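Local coordinates for apoptosis regulator CED-9 (Caenorhabditis elegans, PDB 1OHU), which holds back programmed cell death by sequestering the caspase activator CED-4 until EGL-1 binds and brings about its release, at residues 23-28 with 113-118; 50-55 with 162-167; 102-107 with 137-142. The protein carries 3 engineered substitutions. All coordinates share one frame; numbering follows the deposited sequence.

Overall arrangement
The three contacts tie together five helices of the all-helical Bcl-2 fold, and their centres lie about 17 to 18 Å from one another. Helix 101-118 is common to interactions 1 and 3, which fall on opposite sides of the chain's centre: its C-terminal end meets helix 13-27, while its N-terminal part meets helix 128-144. Interaction 2 joins helix 44-71 to helix 154-172 and touches both others, through His23 against Arg50 and through Ile105 against Met52 and Gly53. Along the chain interaction 1 crosses the other two, whereas interaction 3 is nested within the loop that interaction 2 closes. Distant parts of the sequence are thereby drawn into one compact bundle.

Interaction 1: 23-28 with 113-118; sequences HRIRQN and FVAAKM
Arg24 and Phe113 lie side by side and point the same way, the guanidinium and ring planes turned 77° apart, with NH2 of Arg24 4.0 Å from CD1 of Phe113. The arginine chain leaves with CG anti to the backbone N, which sets CG beside N of Phe113, and the bend at chi2 (54°) turns the rest toward Ala116 and Phe113, NH1 reaching CB of Ala116 at 3.7 Å. Asn28 CB borders the guanidinium in its plane. On the other flank Ile25 lays its CG1 branch against Ala116, CG1 coming within 4.1 Å of both N and CA, and its CD1 meets the methyl of Ala115. These two small alanines help bring the helices close, with Ile25 and Ala116 CA atoms 4.7 Å apart; the axes of segments 23-27 and 113-118 approach to 8.4 Å, crossing at -48°. Helix 13-27 carries the predicted BH4 motif, and here it packs on the end of helix 101-118. A salt bridge from NE to Glu57 of helix 44-71 claims the charge of Arg24 and links a third helix, while NH1 and NH2 rest against the Ala116 methyl and the Phe113 ring as van der Waals neighbours.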
loop_
_atom_site.group_PDB
_atom_site.type_symbol
_atom_site.label_atom_id
_atom_site.label_comp_id
_atom_site.label_asym_id
_atom_site.label_seq_id
_atom_site.Cartn_x
_atom_site.Cartn_y
_atom_site.Cartn_z
ATOM N N HIS A 23 3.649 9.598 -0.306
ATOM C CA HIS A 23 3.222 10.066 -1.617
ATOM C C HIS A 23 1.713 10.277 -1.714
ATOM O O HIS A 23 1.252 11.292 -2.240
ATOM C CB HIS A 23 3.668 9.073 -2.688
ATOM C CG HIS A 23 3.061 9.326 -4.030
ATOM N ND1 HIS A 23 3.407 10.408 -4.812
ATOM C CD2 HIS A 23 2.095 8.662 -4.708
ATOM C CE1 HIS A 23 2.679 10.398 -5.915
ATOM N NE2 HIS A 23 1.874 9.350 -5.876
ATOM N N ARG A 24 0.937 9.327 -1.208
ATOM C CA ARG A 24 -0.510 9.460 -1.273
ATOM C C ARG A 24 -1.006 10.620 -0.411
ATOM O O ARG A 24 -1.944 11.328 -0.782
ATOM C CB ARG A 24 -1.195 8.154 -0.856
ATOM C CG ARG A 24 -2.711 8.193 -1.042
ATOM C CD ARG A 24 -3.095 8.577 -2.467
ATOM N NE ARG A 24 -4.545 8.695 -2.628
ATOM C CZ ARG A 24 -5.271 9.729 -2.209
ATOM N NH1 ARG A 24 -4.698 10.758 -1.600
ATOM N NH2 ARG A 24 -6.582 9.726 -2.390
ATOM N N ILE A 25 -0.371 10.819 0.737
ATOM C CA ILE A 25 -0.745 11.910 1.625
ATOM C C ILE A 25 -0.386 13.253 0.983
ATOM O O ILE A 25 -1.140 14.217 1.086
ATOM C CB ILE A 25 -0.020 11.786 2.971
ATOM C CG1 ILE A 25 -0.574 10.577 3.739
ATOM C CG2 ILE A 25 -0.158 13.083 3.763
ATOM C CD1 ILE A 25 0.175 10.268 5.029
ATOM N N ARG A 26 0.769 13.320 0.328
ATOM C CA ARG A 26 1.180 14.561 -0.328
ATOM C C ARG A 26 0.270 14.826 -1.519
ATOM O O ARG A 26 0.030 15.970 -1.884
ATOM C CB ARG A 26 2.638 14.473 -0.779
ATOM C CG ARG A 26 3.624 14.640 0.360
ATOM C CD ARG A 26 5.066 14.409 -0.064
ATOM N NE ARG A 26 5.975 14.771 1.027
ATOM C CZ ARG A 26 7.266 14.453 1.088
ATOM N NH1 ARG A 26 7.839 13.748 0.114
ATOM N NH2 ARG A 26 7.989 14.853 2.127
ATOM N N GLN A 27 -0.250 13.751 -2.109
ATOM C CA GLN A 27 -1.143 13.852 -3.253
ATOM C C GLN A 27 -2.421 14.560 -2.817
ATOM O O GLN A 27 -3.123 15.168 -3.623
ATOM C CB GLN A 27 -1.470 12.454 -3.777
ATOM C CG GLN A 27 -1.417 12.332 -5.288
ATOM C CD GLN A 27 -0.122 12.883 -5.863
ATOM O OE1 GLN A 27 0.966 12.591 -5.363
ATOM N NE2 GLN A 27 -0.235 13.684 -6.919
ATOM N N ASN A 28 -2.710 14.477 -1.524
ATOM C CA ASN A 28 -3.887 15.112 -0.963
ATOM C C ASN A 28 -3.500 16.479 -0.393
ATOM O O ASN A 28 -4.227 17.053 0.406
ATOM C CB ASN A 28 -4.474 14.218 0.127
ATOM C CG ASN A 28 -5.898 14.573 0.462
ATOM O OD1 ASN A 28 -6.666 14.972 -0.407
ATOM N ND2 ASN A 28 -6.269 14.412 1.728
ATOM N N PHE A 113 -4.526 5.325 0.950
ATOM C CA PHE A 113 -5.823 5.972 0.804
ATOM C C PHE A 113 -6.413 6.369 2.160
ATOM O O PHE A 113 -6.848 7.503 2.352
ATOM C CB PHE A 113 -6.794 5.021 0.095
ATOM C CG PHE A 113 -8.189 5.566 -0.047
ATOM C CD1 PHE A 113 -8.480 6.527 -1.007
ATOM C CD2 PHE A 113 -9.217 5.110 0.777
ATOM C CE1 PHE A 113 -9.776 7.028 -1.146
ATOM C CE2 PHE A 113 -10.510 5.602 0.647
ATOM C CZ PHE A 113 -10.791 6.566 -0.320
ATOM N N VAL A 114 -6.435 5.421 3.091
ATOM C CA VAL A 114 -6.974 5.669 4.425
ATOM C C VAL A 114 -6.106 6.661 5.207
ATOM O O VAL A 114 -6.616 7.534 5.897
ATOM C CB VAL A 114 -7.071 4.362 5.230
ATOM C CG1 VAL A 114 -7.758 4.629 6.561
ATOM C CG2 VAL A 114 -7.844 3.327 4.434
ATOM N N ALA A 115 -4.792 6.509 5.107
ATOM C CA ALA A 115 -3.874 7.411 5.793
ATOM C C ALA A 115 -4.198 8.847 5.388
ATOM O O ALA A 115 -4.283 9.732 6.234
ATOM C CB ALA A 115 -2.440 7.075 5.425
ATOM N N ALA A 116 -4.393 9.073 4.091
ATOM C CA ALA A 116 -4.714 10.414 3.603
ATOM C C ALA A 116 -6.025 10.946 4.192
ATOM O O ALA A 116 -6.195 12.155 4.330
ATOM C CB ALA A 116 -4.783 10.413 2.087
ATOM N N LYS A 117 -6.952 10.052 4.530
ATOM C CA LYS A 117 -8.223 10.466 5.126
ATOM C C LYS A 117 -8.032 10.786 6.603
ATOM O O LYS A 117 -8.768 11.583 7.167
ATOM C CB LYS A 117 -9.280 9.357 5.027
ATOM C CG LYS A 117 -10.051 9.268 3.722
ATOM C CD LYS A 117 -11.231 8.301 3.897
ATOM C CE LYS A 117 -11.993 8.070 2.603
ATOM N NZ LYS A 117 -12.711 9.281 2.132
HETATM N N MSE A 118 -7.044 10.145 7.220
HETATM C CA MSE A 118 -6.750 10.322 8.642
HETATM C C MSE A 118 -5.881 11.539 8.926
HETATM O O MSE A 118 -5.919 12.101 10.023
HETATM C CB MSE A 118 -6.048 9.073 9.177
HETATM C CG MSE A 118 -6.857 7.788 9.025
HETATM SE SE MSE A 118 -5.796 6.236 9.451
HETATM C CE MSE A 118 -6.210 6.131 11.325
#

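Interaction 2: 50-55 with 162-167; sequences RVMGTI and KQMKED
Val51 opens the contact by setting its CG1 4.0 Å from CG of Lys165, the two side chains meeting at about a right angle. This is a helix-helix crossing within the Bcl-2 bundle, between helix 44-71 and the last helix of this chain, 154-172; the axes of their segments 50-55 and 162-167 run at 51° to each other and approach to 10.1 Å. CG1 of Val51 is anti to the backbone N, and it touches only the start of the lysine side chain, which runs on fully extended past it. The next residue, Met52, is a selenomethionine, as is its partner Met164. Its chain is bent at chi2 (-67°) and again at chi3, which turns the methyl toward the other helix, where CE lies 3.4 Å from SE of Met164; SE of Met52 in turn sits against CB of Met164 at 3.9 Å. The two selenoether chains cross at about a right angle, so that the methyl of one meets the selenium of the other. On another side of helix 44-71, Gly53 gives its carbonyl to Ser109 OG, a hydrogen bond that fastens this turn to helix 101-118. Thr54 OG1 donates to the carbonyl of Arg50, one turn back, joining the backbone N-H of Thr54 on the same acceptor from the opposite face of the carbonyl plane. Ile55 completes the contact one turn beyond Val51. Its CG1 branch is stretched out, and the tip passes over the backbone of the other helix, with CD1 3.9 Å from O of Met164 and 4.4 Å from CA of Lys165.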
loop_
_atom_site.group_PDB
_atom_site.type_symbol
_atom_site.label_atom_id
_atom_site.label_comp_id
_atom_site.label_asym_id
_atom_site.label_seq_id
_atom_site.Cartn_x
_atom_site.Cartn_y
_atom_site.Cartn_z
ATOM N N ARG A 50 4.004 3.487 -6.712
ATOM C CA ARG A 50 3.213 4.711 -6.665
ATOM C C ARG A 50 2.205 4.711 -7.796
ATOM O O ARG A 50 1.057 5.111 -7.616
ATOM C CB ARG A 50 4.096 5.950 -6.799
ATOM C CG ARG A 50 5.071 6.171 -5.659
ATOM C CD ARG A 50 5.879 7.448 -5.885
ATOM N NE ARG A 50 6.953 7.597 -4.914
ATOM C CZ ARG A 50 7.777 8.638 -4.863
ATOM N NH1 ARG A 50 7.651 9.627 -5.734
ATOM N NH2 ARG A 50 8.724 8.693 -3.936
ATOM N N VAL A 51 2.642 4.268 -8.972
ATOM C CA VAL A 51 1.766 4.218 -10.135
ATOM C C VAL A 51 0.719 3.138 -9.948
ATOM O O VAL A 51 -0.469 3.369 -10.157
ATOM C CB VAL A 51 2.555 3.909 -11.428
ATOM C CG1 VAL A 51 1.592 3.742 -12.597
ATOM C CG2 VAL A 51 3.545 5.028 -11.712
HETATM N N MSE A 52 1.171 1.956 -9.556
HETATM C CA MSE A 52 0.284 0.825 -9.344
HETATM C C MSE A 52 -0.805 1.130 -8.315
HETATM O O MSE A 52 -1.952 0.701 -8.471
HETATM C CB MSE A 52 1.102 -0.391 -8.913
HETATM C CG MSE A 52 2.076 -0.876 -9.987
HETATM SE SE MSE A 52 1.171 -1.593 -11.554
HETATM C CE MSE A 52 1.610 -3.443 -11.283
ATOM N N GLY A 53 -0.441 1.873 -7.272
ATOM C CA GLY A 53 -1.400 2.230 -6.241
ATOM C C GLY A 53 -2.408 3.241 -6.752
ATOM O O GLY A 53 -3.598 3.157 -6.448
ATOM N N THR A 54 -1.929 4.208 -7.528
ATOM C CA THR A 54 -2.796 5.228 -8.100
ATOM C C THR A 54 -3.786 4.566 -9.049
ATOM O O THR A 54 -4.978 4.868 -9.028
ATOM C CB THR A 54 -1.990 6.269 -8.884
ATOM O OG1 THR A 54 -0.987 6.823 -8.030
ATOM C CG2 THR A 54 -2.891 7.387 -9.371
ATOM N N ILE A 55 -3.283 3.661 -9.881
ATOM C CA ILE A 55 -4.129 2.944 -10.823
ATOM C C ILE A 55 -5.142 2.086 -10.072
ATOM O O ILE A 55 -6.330 2.085 -10.398
ATOM C CB ILE A 55 -3.300 2.019 -11.736
ATOM C CG1 ILE A 55 -2.380 2.852 -12.627
ATOM C CG2 ILE A 55 -4.222 1.156 -12.584
ATOM C CD1 ILE A 55 -1.551 2.014 -13.573
ATOM N N LYS A 162 5.374 -2.619 -15.423
ATOM C CA LYS A 162 5.579 -1.765 -16.589
ATOM C C LYS A 162 4.492 -2.017 -17.622
ATOM O O LYS A 162 4.069 -1.102 -18.322
ATOM C CB LYS A 162 6.948 -2.024 -17.198
ATOM N N GLN A 163 4.041 -3.265 -17.717
ATOM C CA GLN A 163 2.993 -3.618 -18.667
ATOM C C GLN A 163 1.706 -2.906 -18.268
ATOM O O GLN A 163 1.039 -2.298 -19.103
ATOM C CB GLN A 163 2.759 -5.130 -18.674
ATOM C CG GLN A 163 3.983 -5.959 -19.018
ATOM C CD GLN A 163 3.668 -7.444 -19.113
ATOM O OE1 GLN A 163 2.551 -7.877 -18.811
ATOM N NE2 GLN A 163 4.655 -8.234 -19.531
HETATM N N MSE A 164 1.366 -2.978 -16.985
HETATM C CA MSE A 164 0.159 -2.329 -16.483
HETATM C C MSE A 164 0.282 -0.811 -16.543
HETATM O O MSE A 164 -0.702 -0.109 -16.772
HETATM C CB MSE A 164 -0.117 -2.764 -15.046
HETATM C CG MSE A 164 -0.490 -4.228 -14.912
HETATM SE SE MSE A 164 -0.954 -4.679 -13.100
HETATM C CE MSE A 164 -2.657 -3.758 -13.006
ATOM N N LYS A 165 1.490 -0.306 -16.331
ATOM C CA LYS A 165 1.715 1.129 -16.379
ATOM C C LYS A 165 1.414 1.643 -17.781
ATOM O O LYS A 165 0.757 2.669 -17.949
ATOM C CB LYS A 165 3.162 1.450 -16.011
ATOM C CG LYS A 165 3.492 2.929 -16.055
ATOM C CD LYS A 165 4.920 3.171 -15.605
ATOM C CE LYS A 165 5.260 4.650 -15.598
ATOM N NZ LYS A 165 6.632 4.874 -15.069
ATOM N N GLU A 166 1.895 0.917 -18.786
ATOM C CA GLU A 166 1.687 1.294 -20.179
ATOM C C GLU A 166 0.221 1.200 -20.587
ATOM O O GLU A 166 -0.302 2.105 -21.232
ATOM C CB GLU A 166 2.540 0.412 -21.094
ATOM C CG GLU A 166 4.029 0.481 -20.786
ATOM C CD GLU A 166 4.877 -0.310 -21.766
ATOM O OE1 GLU A 166 4.637 -1.528 -21.928
ATOM O OE2 GLU A 166 5.790 0.290 -22.370
ATOM N N ASP A 167 -0.441 0.108 -20.215
ATOM C CA ASP A 167 -1.852 -0.067 -20.550
ATOM C C ASP A 167 -2.642 1.140 -20.053
ATOM O O ASP A 167 -3.405 1.751 -20.803
ATOM C CB ASP A 167 -2.412 -1.339 -19.903
ATOM C CG ASP A 167 -1.663 -2.590 -20.321
ATOM O OD1 ASP A 167 -1.480 -2.802 -21.539
ATOM O OD2 ASP A 167 -1.265 -3.369 -19.430
#

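Interaction 3: 102-107 with 137-142; sequences GRLIGL and LFIKTR
Arg103 and Phe138 make the polar-aromatic half of this contact, meeting guanidinium face to ring edge. The arginine reaches over with its chain extended from CG to NE, so that CE1 of Phe138 lies over one face of the guanidinium while NH2 comes to the ring edge, 3.3 Å from CZ of Phe138. The two planes are 89° apart, close to perpendicular. The ring meets a second arginine from its own helix: CZ of Arg142 lies 3.6 Å above the centre of one ring face. Phe138 thus has one cationic group at its edge and another over a face; the like charges probably repel, NH1 of Arg103 being 4.2 Å from NE of Arg142. Arg103 NH1 also donates to the carbonyl of Pro98, which helps to fix the guanidinium. An alanine in place of Arg103 would probably leave the edge of Phe138 without its cover and the Pro98 carbonyl without this donor.

The apolar half is built from leucine and isoleucine branches. Leu107 presses CD1 against the ring at CD1 of Phe138, 3.7 Å away, and also touches CG1 of Ile139. Leu104 crosses Ile139 at about a right angle, and its CD1 is packed tightly on CG2 of Ile139 at 3.5 Å. Val86, Val89 and Met99 extend this layer around Leu107, and Ile13 of helix 13-27 covers Ile139.

In segments 102-107 and 137-142 the two helices run almost antiparallel (167°), the segment axes 10.9 Å apart, joined by a short connection between residues 118 and 128. They form the helical hairpin at the heart of the Bcl-2 fold, and the whole of 102-107 lies in the predicted BH1 motif, which in relatives helps line the groove that binds BH3 peptides.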
loop_
_atom_site.group_PDB
_atom_site.type_symbol
_atom_site.label_atom_id
_atom_site.label_comp_id
_atom_site.label_asym_id
_atom_site.label_seq_id
_atom_site.Cartn_x
_atom_site.Cartn_y
_atom_site.Cartn_z
ATOM N N GLY A 102 -1.728 -8.370 -6.960
ATOM C CA GLY A 102 -2.980 -7.644 -6.877
ATOM C C GLY A 102 -3.354 -7.320 -5.445
ATOM O O GLY A 102 -3.764 -6.202 -5.147
ATOM N N ARG A 103 -3.218 -8.299 -4.556
ATOM C CA ARG A 103 -3.545 -8.088 -3.155
ATOM C C ARG A 103 -2.487 -7.173 -2.539
ATOM O O ARG A 103 -2.793 -6.327 -1.696
ATOM C CB ARG A 103 -3.585 -9.423 -2.400
ATOM C CG ARG A 103 -4.287 -9.338 -1.048
ATOM C CD ARG A 103 -4.161 -10.621 -0.238
ATOM N NE ARG A 103 -5.017 -10.586 0.949
ATOM C CZ ARG A 103 -4.990 -11.481 1.935
ATOM N NH1 ARG A 103 -4.139 -12.500 1.896
ATOM N NH2 ARG A 103 -5.823 -11.360 2.962
ATOM N N LEU A 104 -1.243 -7.346 -2.975
ATOM C CA LEU A 104 -0.133 -6.545 -2.479
ATOM C C LEU A 104 -0.387 -5.067 -2.753
ATOM O O LEU A 104 -0.401 -4.241 -1.841
ATOM C CB LEU A 104 1.163 -6.981 -3.166
ATOM C CG LEU A 104 2.420 -6.141 -2.931
ATOM C CD1 LEU A 104 2.784 -6.139 -1.460
ATOM C CD2 LEU A 104 3.557 -6.707 -3.765
ATOM N N ILE A 105 -0.589 -4.756 -4.027
ATOM C CA ILE A 105 -0.850 -3.403 -4.494
ATOM C C ILE A 105 -2.093 -2.817 -3.835
ATOM O O ILE A 105 -2.110 -1.653 -3.445
ATOM C CB ILE A 105 -1.046 -3.410 -6.027
ATOM C CG1 ILE A 105 0.248 -3.871 -6.701
ATOM C CG2 ILE A 105 -1.471 -2.035 -6.519
ATOM C CD1 ILE A 105 0.110 -4.094 -8.187
ATOM N N GLY A 106 -3.132 -3.634 -3.720
ATOM C CA GLY A 106 -4.372 -3.181 -3.120
ATOM C C GLY A 106 -4.215 -2.825 -1.661
ATOM O O GLY A 106 -4.783 -1.837 -1.196
ATOM N N LEU A 107 -3.446 -3.628 -0.929
ATOM C CA LEU A 107 -3.225 -3.370 0.495
ATOM C C LEU A 107 -2.468 -2.061 0.728
ATOM O O LEU A 107 -2.828 -1.277 1.610
ATOM C CB LEU A 107 -2.459 -4.534 1.133
ATOM C CG LEU A 107 -3.210 -5.865 1.205
ATOM C CD1 LEU A 107 -2.298 -6.938 1.765
ATOM C CD2 LEU A 107 -4.442 -5.711 2.068
ATOM N N LEU A 137 3.324 -5.350 8.345
ATOM C CA LEU A 137 3.332 -6.650 8.995
ATOM C C LEU A 137 2.469 -7.662 8.233
ATOM O O LEU A 137 2.906 -8.772 7.940
ATOM C CB LEU A 137 2.831 -6.488 10.434
ATOM C CG LEU A 137 2.915 -7.647 11.426
ATOM C CD1 LEU A 137 2.586 -7.133 12.826
ATOM C CD2 LEU A 137 1.954 -8.749 11.012
ATOM N N PHE A 138 1.244 -7.272 7.914
ATOM C CA PHE A 138 0.332 -8.153 7.198
ATOM C C PHE A 138 0.966 -8.671 5.909
ATOM O O PHE A 138 0.897 -9.862 5.611
ATOM C CB PHE A 138 -0.969 -7.402 6.893
ATOM C CG PHE A 138 -2.076 -8.275 6.376
ATOM C CD1 PHE A 138 -2.166 -8.583 5.022
ATOM C CD2 PHE A 138 -3.045 -8.769 7.241
ATOM C CE1 PHE A 138 -3.211 -9.367 4.535
ATOM C CE2 PHE A 138 -4.094 -9.552 6.767
ATOM C CZ PHE A 138 -4.180 -9.853 5.412
ATOM N N ILE A 139 1.602 -7.771 5.166
ATOM C CA ILE A 139 2.246 -8.109 3.902
ATOM C C ILE A 139 3.510 -8.938 4.072
ATOM O O ILE A 139 3.791 -9.819 3.259
ATOM C CB ILE A 139 2.597 -6.833 3.103
ATOM C CG1 ILE A 139 1.318 -6.049 2.793
ATOM C CG2 ILE A 139 3.300 -7.204 1.809
ATOM C CD1 ILE A 139 1.540 -4.829 1.925
ATOM N N LYS A 140 4.273 -8.642 5.120
ATOM C CA LYS A 140 5.509 -9.357 5.420
ATOM C C LYS A 140 5.265 -10.858 5.539
ATOM O O LYS A 140 5.894 -11.669 4.856
ATOM C CB LYS A 140 6.083 -8.873 6.746
ATOM C CG LYS A 140 7.014 -7.705 6.666
ATOM C CD LYS A 140 7.540 -7.426 8.051
ATOM C CE LYS A 140 8.797 -6.604 8.003
ATOM N NZ LYS A 140 9.218 -6.238 9.370
ATOM N N THR A 141 4.362 -11.206 6.448
ATOM C CA THR A 141 3.999 -12.587 6.703
ATOM C C THR A 141 3.626 -13.279 5.396
ATOM O O THR A 141 4.349 -14.148 4.908
ATOM C CB THR A 141 2.795 -12.653 7.652
ATOM O OG1 THR A 141 3.026 -11.797 8.777
ATOM C CG2 THR A 141 2.580 -14.077 8.132
ATOM N N ARG A 142 2.491 -12.875 4.835
ATOM C CA ARG A 142 1.983 -13.441 3.593
ATOM C C ARG A 142 3.056 -13.612 2.522
ATOM O O ARG A 142 3.057 -14.609 1.805
ATOM C CB ARG A 142 0.861 -12.564 3.039
ATOM C CG ARG A 142 -0.227 -12.193 4.048
ATOM C CD ARG A 142 -0.997 -13.400 4.507
ATOM N NE ARG A 142 -2.030 -13.088 5.493
ATOM C CZ ARG A 142 -1.822 -12.425 6.627
ATOM N NH1 ARG A 142 -2.829 -12.208 7.461
ATOM N NH2 ARG A 142 -0.617 -11.962 6.924
#